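Local coordinates for protein transcriptional regulator (PDB 3E7Q) that probably binds operator DNA through a helix-turn-helix domain and represses transcription, as TetR-family regulators do, at residues B[94-99]-B[192-197]; B[152-157]-B[198-203]. One frame throughout, in Å; residues are numbered along the deposited sequence.

Contact 1: B[94-99]-B[192-197]; sequences AFFEAS and ICEAWV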
loop_
_atom_site.group_PDB
_atom_site.type_symbol
_atom_site.label_atom_id
_atom_site.label_comp_id
_atom_site.label_asym_id
_atom_site.label_seq_id
_atom_site.Cartn_x
_atom_site.Cartn_y
_atom_site.Cartn_z
ATOM N N ALA B 94 -19.438 -3.554 -11.507
ATOM C CA ALA B 94 -20.058 -2.793 -10.444
ATOM C C ALA B 94 -19.075 -2.683 -9.269
ATOM O O ALA B 94 -18.896 -1.607 -8.763
ATOM C CB ALA B 94 -21.392 -3.415 -10.025
ATOM N N PHE B 95 -18.436 -3.783 -8.860
ATOM C CA PHE B 95 -17.336 -3.764 -7.884
ATOM C C PHE B 95 -16.267 -2.721 -8.209
ATOM O O PHE B 95 -15.924 -1.955 -7.357
ATOM C CB PHE B 95 -16.680 -5.128 -7.783
ATOM C CG PHE B 95 -15.788 -5.319 -6.593
ATOM C CD1 PHE B 95 -16.248 -6.005 -5.447
ATOM C CD2 PHE B 95 -14.419 -4.944 -6.637
ATOM C CE1 PHE B 95 -15.381 -6.214 -4.334
ATOM C CE2 PHE B 95 -13.595 -5.138 -5.550
ATOM C CZ PHE B 95 -14.079 -5.761 -4.395
ATOM N N PHE B 96 -15.772 -2.699 -9.445
ATOM C CA PHE B 96 -14.750 -1.724 -9.884
ATOM C C PHE B 96 -15.253 -0.292 -9.777
ATOM O O PHE B 96 -14.570 0.558 -9.207
ATOM C CB PHE B 96 -14.293 -2.021 -11.335
ATOM C CG PHE B 96 -13.727 -3.450 -11.519
ATOM C CD1 PHE B 96 -13.033 -4.094 -10.472
ATOM C CD2 PHE B 96 -13.876 -4.115 -12.732
ATOM C CE1 PHE B 96 -12.584 -5.373 -10.624
ATOM C CE2 PHE B 96 -13.395 -5.399 -12.901
ATOM C CZ PHE B 96 -12.734 -6.029 -11.861
ATOM N N GLU B 97 -16.442 -0.038 -10.305
ATOM C CA GLU B 97 -17.094 1.274 -10.146
ATOM C C GLU B 97 -17.222 1.713 -8.690
ATOM O O GLU B 97 -16.828 2.830 -8.351
ATOM C CB GLU B 97 -18.470 1.292 -10.815
ATOM C CG GLU B 97 -18.395 1.192 -12.334
ATOM C CD GLU B 97 -17.940 2.482 -13.030
ATOM O OE1 GLU B 97 -17.882 3.572 -12.374
ATOM O OE2 GLU B 97 -17.652 2.381 -14.259
ATOM N N ALA B 98 -17.740 0.840 -7.824
ATOM C CA ALA B 98 -17.774 1.189 -6.392
ATOM C C ALA B 98 -16.375 1.500 -5.850
ATOM O O ALA B 98 -16.189 2.472 -5.070
ATOM C CB ALA B 98 -18.454 0.146 -5.556
ATOM N N SER B 99 -15.398 0.715 -6.297
ATOM C CA SER B 99 -13.999 0.842 -5.825
ATOM C C SER B 99 -13.337 2.183 -6.130
ATOM O O SER B 99 -12.456 2.599 -5.400
ATOM C CB SER B 99 -13.108 -0.246 -6.447
ATOM O OG SER B 99 -13.398 -1.541 -5.941
ATOM N N ILE B 192 -8.309 -0.151 -16.133
ATOM C CA ILE B 192 -7.216 -1.094 -15.793
ATOM C C ILE B 192 -7.768 -2.421 -15.241
ATOM O O ILE B 192 -7.286 -3.536 -15.575
ATOM C CB ILE B 192 -6.220 -0.423 -14.809
ATOM C CG1 ILE B 192 -5.395 0.659 -15.551
ATOM C CG2 ILE B 192 -5.332 -1.452 -14.107
ATOM C CD1 ILE B 192 -4.497 1.550 -14.601
ATOM N N CYS B 193 -8.825 -2.323 -14.444
ATOM C CA CYS B 193 -9.396 -3.523 -13.834
ATOM C C CYS B 193 -10.148 -4.356 -14.808
ATOM O O CYS B 193 -9.999 -5.574 -14.804
ATOM C CB CYS B 193 -10.273 -3.177 -12.642
ATOM S SG CYS B 193 -9.302 -2.490 -11.277
ATOM N N GLU B 194 -10.928 -3.725 -15.669
ATOM C CA GLU B 194 -11.568 -4.440 -16.753
ATOM C C GLU B 194 -10.540 -5.089 -17.641
ATOM O O GLU B 194 -10.795 -6.166 -18.169
ATOM C CB GLU B 194 -12.419 -3.525 -17.645
ATOM C CG GLU B 194 -13.533 -2.787 -16.997
ATOM C CD GLU B 194 -14.646 -3.652 -16.447
ATOM O OE1 GLU B 194 -14.659 -4.883 -16.625
ATOM O OE2 GLU B 194 -15.566 -3.073 -15.822
ATOM N N ALA B 195 -9.417 -4.404 -17.871
ATOM C CA ALA B 195 -8.369 -4.942 -18.755
ATOM C C ALA B 195 -7.737 -6.210 -18.194
ATOM O O ALA B 195 -7.328 -7.125 -18.944
ATOM C CB ALA B 195 -7.322 -3.892 -19.070
ATOM N N TRP B 196 -7.632 -6.259 -16.866
ATOM C CA TRP B 196 -7.174 -7.444 -16.183
ATOM C C TRP B 196 -8.101 -8.666 -16.383
ATOM O O TRP B 196 -7.657 -9.788 -16.605
ATOM C CB TRP B 196 -7.126 -7.132 -14.679
ATOM C CG TRP B 196 -6.618 -8.233 -13.860
ATOM C CD1 TRP B 196 -5.334 -8.419 -13.533
ATOM C CD2 TRP B 196 -7.364 -9.310 -13.214
ATOM N NE1 TRP B 196 -5.209 -9.523 -12.733
ATOM C CE2 TRP B 196 -6.424 -10.105 -12.538
ATOM C CE3 TRP B 196 -8.703 -9.676 -13.160
ATOM C CZ2 TRP B 196 -6.765 -11.255 -11.821
ATOM C CZ3 TRP B 196 -9.052 -10.821 -12.439
ATOM C CH2 TRP B 196 -8.078 -11.586 -11.761
ATOM N N VAL B 197 -9.385 -8.436 -16.173
ATOM C CA VAL B 197 -10.408 -9.466 -16.442
ATOM C C VAL B 197 -10.370 -9.912 -17.877
ATOM O O VAL B 197 -10.461 -11.109 -18.131
ATOM C CB VAL B 197 -11.864 -9.009 -16.061
ATOM C CG1 VAL B 197 -12.826 -10.141 -16.157
ATOM C CG2 VAL B 197 -11.881 -8.402 -14.627
#
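Phe96 of helix 88-99 reaches across to Cys193, Glu194 and Val197 of helix 186-204, joining two helices of the all-helical C-terminal domain of a TetR-type regulator. The two segments run roughly antiparallel, with axes 10.4 Å apart at closest approach. The span is bridged mainly by one ring, and Phe96 and Cys193 are the residues in register. From CB, Phe96 turns beside its backbone N (chi1 -57°), which carries the ring toward the other helix. CG and CD1 then lie under the methylene of Cys193, with Phe96 CD1 3.6 Å from Cys193 CB. Cys193 CB sits 3.5 Å from the centroid of the Phe96 ring and 5° off its normal, a nearly centred CH-pi contact. The sulfur lies over the face as well, but farther out, with Cys193 SG 4.5 Å from the centroid of the Phe96 ring.

At the far end, Phe96 CZ meets Val197 CG2 at 3.7 Å, near the ring plane. Val197 also packs against Leu92 and Arg89 of helix 88-99.

CE2 touches both Val197 CG2 and the Glu194 carboxylate, and the CD2 edge faces the carboxylate. Bent at chi2, Glu194 brings its CD into the ring plane, and the carboxylate stands 83° to the ring. Its charge is already engaged on helix 88-99: OE1 forms a salt bridge with Arg89, while OE2 accepts a hydrogen bond from Ser93. This pairing probably holds the carboxylate at the ring edge, where Glu194 OE2 approaches Phe96 CD2 to 3.7 Å.

Contact 2: B[152-157]-B[198-203]; sequences GGWADF and DGLEAG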
loop_
_atom_site.group_PDB
_atom_site.type_symbol
_atom_site.label_atom_id
_atom_site.label_comp_id
_atom_site.label_asym_id
_atom_site.label_seq_id
_atom_site.Cartn_x
_atom_site.Cartn_y
_atom_site.Cartn_z
ATOM N N GLY B 152 -17.208 -19.550 -18.321
ATOM C CA GLY B 152 -16.081 -19.779 -19.249
ATOM C C GLY B 152 -15.678 -21.050 -19.971
ATOM O O GLY B 152 -14.934 -20.944 -20.937
ATOM N N GLY B 153 -16.006 -22.271 -19.615
ATOM C CA GLY B 153 -16.037 -22.849 -18.359
ATOM C C GLY B 153 -14.602 -23.376 -18.270
ATOM O O GLY B 153 -14.218 -24.313 -18.961
ATOM N N TRP B 154 -13.831 -22.731 -17.396
ATOM C CA TRP B 154 -12.408 -22.990 -17.203
ATOM C C TRP B 154 -12.229 -24.221 -16.337
ATOM O O TRP B 154 -12.806 -24.331 -15.271
ATOM C CB TRP B 154 -11.768 -21.750 -16.598
ATOM C CG TRP B 154 -12.084 -20.474 -17.433
ATOM C CD1 TRP B 154 -12.418 -20.426 -18.737
ATOM C CD2 TRP B 154 -11.992 -19.119 -17.000
ATOM N NE1 TRP B 154 -12.580 -19.133 -19.159
ATOM C CE2 TRP B 154 -12.349 -18.304 -18.098
ATOM C CE3 TRP B 154 -11.667 -18.504 -15.782
ATOM C CZ2 TRP B 154 -12.399 -16.926 -18.009
ATOM C CZ3 TRP B 154 -11.708 -17.112 -15.704
ATOM C CH2 TRP B 154 -12.065 -16.348 -16.801
ATOM N N ALA B 155 -11.446 -25.165 -16.835
ATOM C CA ALA B 155 -11.289 -26.496 -16.235
ATOM C C ALA B 155 -10.728 -26.487 -14.795
ATOM O O ALA B 155 -11.391 -27.010 -13.850
ATOM C CB ALA B 155 -10.408 -27.416 -17.179
ATOM N N ASP B 156 -9.531 -25.976 -14.579
ATOM C CA ASP B 156 -9.110 -25.845 -13.151
ATOM C C ASP B 156 -8.482 -24.519 -12.886
ATOM O O ASP B 156 -7.288 -24.327 -13.013
ATOM C CB ASP B 156 -8.157 -26.900 -12.652
ATOM C CG ASP B 156 -7.099 -27.212 -13.633
ATOM O OD1 ASP B 156 -7.461 -27.785 -14.697
ATOM O OD2 ASP B 156 -5.915 -26.939 -13.313
ATOM N N PHE B 157 -9.357 -23.624 -12.504
ATOM C CA PHE B 157 -9.040 -22.297 -12.293
ATOM C C PHE B 157 -8.815 -22.220 -10.795
ATOM O O PHE B 157 -9.636 -22.694 -10.023
ATOM C CB PHE B 157 -10.231 -21.445 -12.720
ATOM C CG PHE B 157 -9.967 -19.994 -12.611
ATOM C CD1 PHE B 157 -8.837 -19.440 -13.225
ATOM C CD2 PHE B 157 -10.772 -19.192 -11.855
ATOM C CE1 PHE B 157 -8.577 -18.096 -13.122
ATOM C CE2 PHE B 157 -10.520 -17.855 -11.797
ATOM C CZ PHE B 157 -9.427 -17.328 -12.436
ATOM N N ASP B 198 -10.226 -8.949 -18.802
ATOM C CA ASP B 198 -10.081 -9.263 -20.228
ATOM C C ASP B 198 -8.931 -10.227 -20.429
ATOM O O ASP B 198 -9.046 -11.201 -21.168
ATOM C CB ASP B 198 -9.753 -8.032 -21.092
ATOM C CG ASP B 198 -10.906 -7.060 -21.261
ATOM O OD1 ASP B 198 -12.055 -7.331 -20.883
ATOM O OD2 ASP B 198 -10.629 -5.978 -21.807
ATOM N N GLY B 199 -7.801 -9.901 -19.813
ATOM C CA GLY B 199 -6.611 -10.748 -19.830
ATOM C C GLY B 199 -6.845 -12.189 -19.419
ATOM O O GLY B 199 -6.484 -13.094 -20.139
ATOM N N LEU B 200 -7.424 -12.388 -18.249
ATOM C CA LEU B 200 -7.943 -13.704 -17.863
ATOM C C LEU B 200 -8.774 -14.376 -18.911
ATOM O O LEU B 200 -8.487 -15.449 -19.320
ATOM C CB LEU B 200 -8.847 -13.590 -16.657
ATOM C CG LEU B 200 -8.337 -13.684 -15.247
ATOM C CD1 LEU B 200 -9.596 -13.864 -14.361
ATOM C CD2 LEU B 200 -7.388 -14.795 -14.999
ATOM N N GLU B 201 -9.823 -13.705 -19.354
ATOM C CA GLU B 201 -10.725 -14.287 -20.328
ATOM C C GLU B 201 -10.062 -14.634 -21.666
ATOM O O GLU B 201 -10.492 -15.594 -22.330
ATOM C CB GLU B 201 -11.924 -13.373 -20.560
ATOM C CG GLU B 201 -12.822 -13.224 -19.372
ATOM C CD GLU B 201 -14.264 -13.235 -19.784
ATOM O OE1 GLU B 201 -14.860 -12.149 -20.032
ATOM O OE2 GLU B 201 -14.795 -14.367 -19.928
ATOM N N ALA B 202 -9.020 -13.872 -22.033
ATOM C CA ALA B 202 -8.308 -14.066 -23.292
ATOM C C ALA B 202 -7.409 -15.290 -23.232
ATOM O O ALA B 202 -7.067 -15.831 -24.258
ATOM C CB ALA B 202 -7.525 -12.825 -23.707
ATOM N N GLY B 203 -7.070 -15.747 -22.034
ATOM C CA GLY B 203 -6.378 -17.031 -21.850
ATOM C C GLY B 203 -5.450 -17.086 -20.643
ATOM O O GLY B 203 -4.978 -18.149 -20.281
#
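Trp154 brings CZ2, CH2 and CZ3 of its six-membered ring up to Glu201 and Leu200 of helix 186-204, reaching from the loop after helix 124-152. Trp154 CZ2 comes 3.9 Å from the backbone CA of Glu201, and CZ2 and CH2 also touch the aliphatic part of that side chain. Glu201 CG lies at the indole edge, in its plane, 4.0 Å from Trp154 CZ2. Glu201 turns beside its backbone N (chi1 -66°) and bends at chi2, and its carboxylate plane stands 58° from the indole. Glu201 meets the indole with CA and CG, with OE2 also near CZ2, while OE1 is in a salt bridge with Arg89.

Leu200 supplies the apolar half. Its CD1 is shared by two aromatic groups, at 4.1 Å from Trp154 CZ3 and 4.0 Å from Phe157 CZ, and the leucine crosses both side chains at about a right angle. The second methyl, Leu200 CD2, touches Phe157 CE1 at 4.0 Å. Phe157 CG is anti to its backbone N (chi1 -177°), which turns a face of the Phe157 ring to the indole edge: Trp154 CE3 stands 3.8 Å above the centre of the Phe157 ring. The two aromatics thus support each other within the loop while both press on Leu200. No hydrogen bond crosses between the segments.

Beyond the pair, the indole stacks with the ring of His205, and Phe208 touches both Phe157 and Leu200. Leu148 and Ala149 of helix 124-152 pack against Trp154, so the loop leading into helix 159-179 is held between helix 124-152 and the C-terminal end of helix 186-204.

In the fold
Contacts 1 and 2 use successive turns of helix 186-204, yet their centres lie about 17 Å apart. Contact 1 is the more buried, with three of its four touching residues buried and its centre 16 Å from that of the chain; contact 2, at 28 Å, is only partly buried. The first is helix against helix, the second loop against helix, and neither has a cross-segment hydrogen bond. One aromatic ring dominates contact 1, whereas two share a leucine in contact 2. Arg89 links them electrostatically, pairing with Glu194 in contact 1 and with Asp198 and Glu201 of segment 198-203. Both lie beside the second subunit, where Trp196 and Ala202 each pack on their own counterparts.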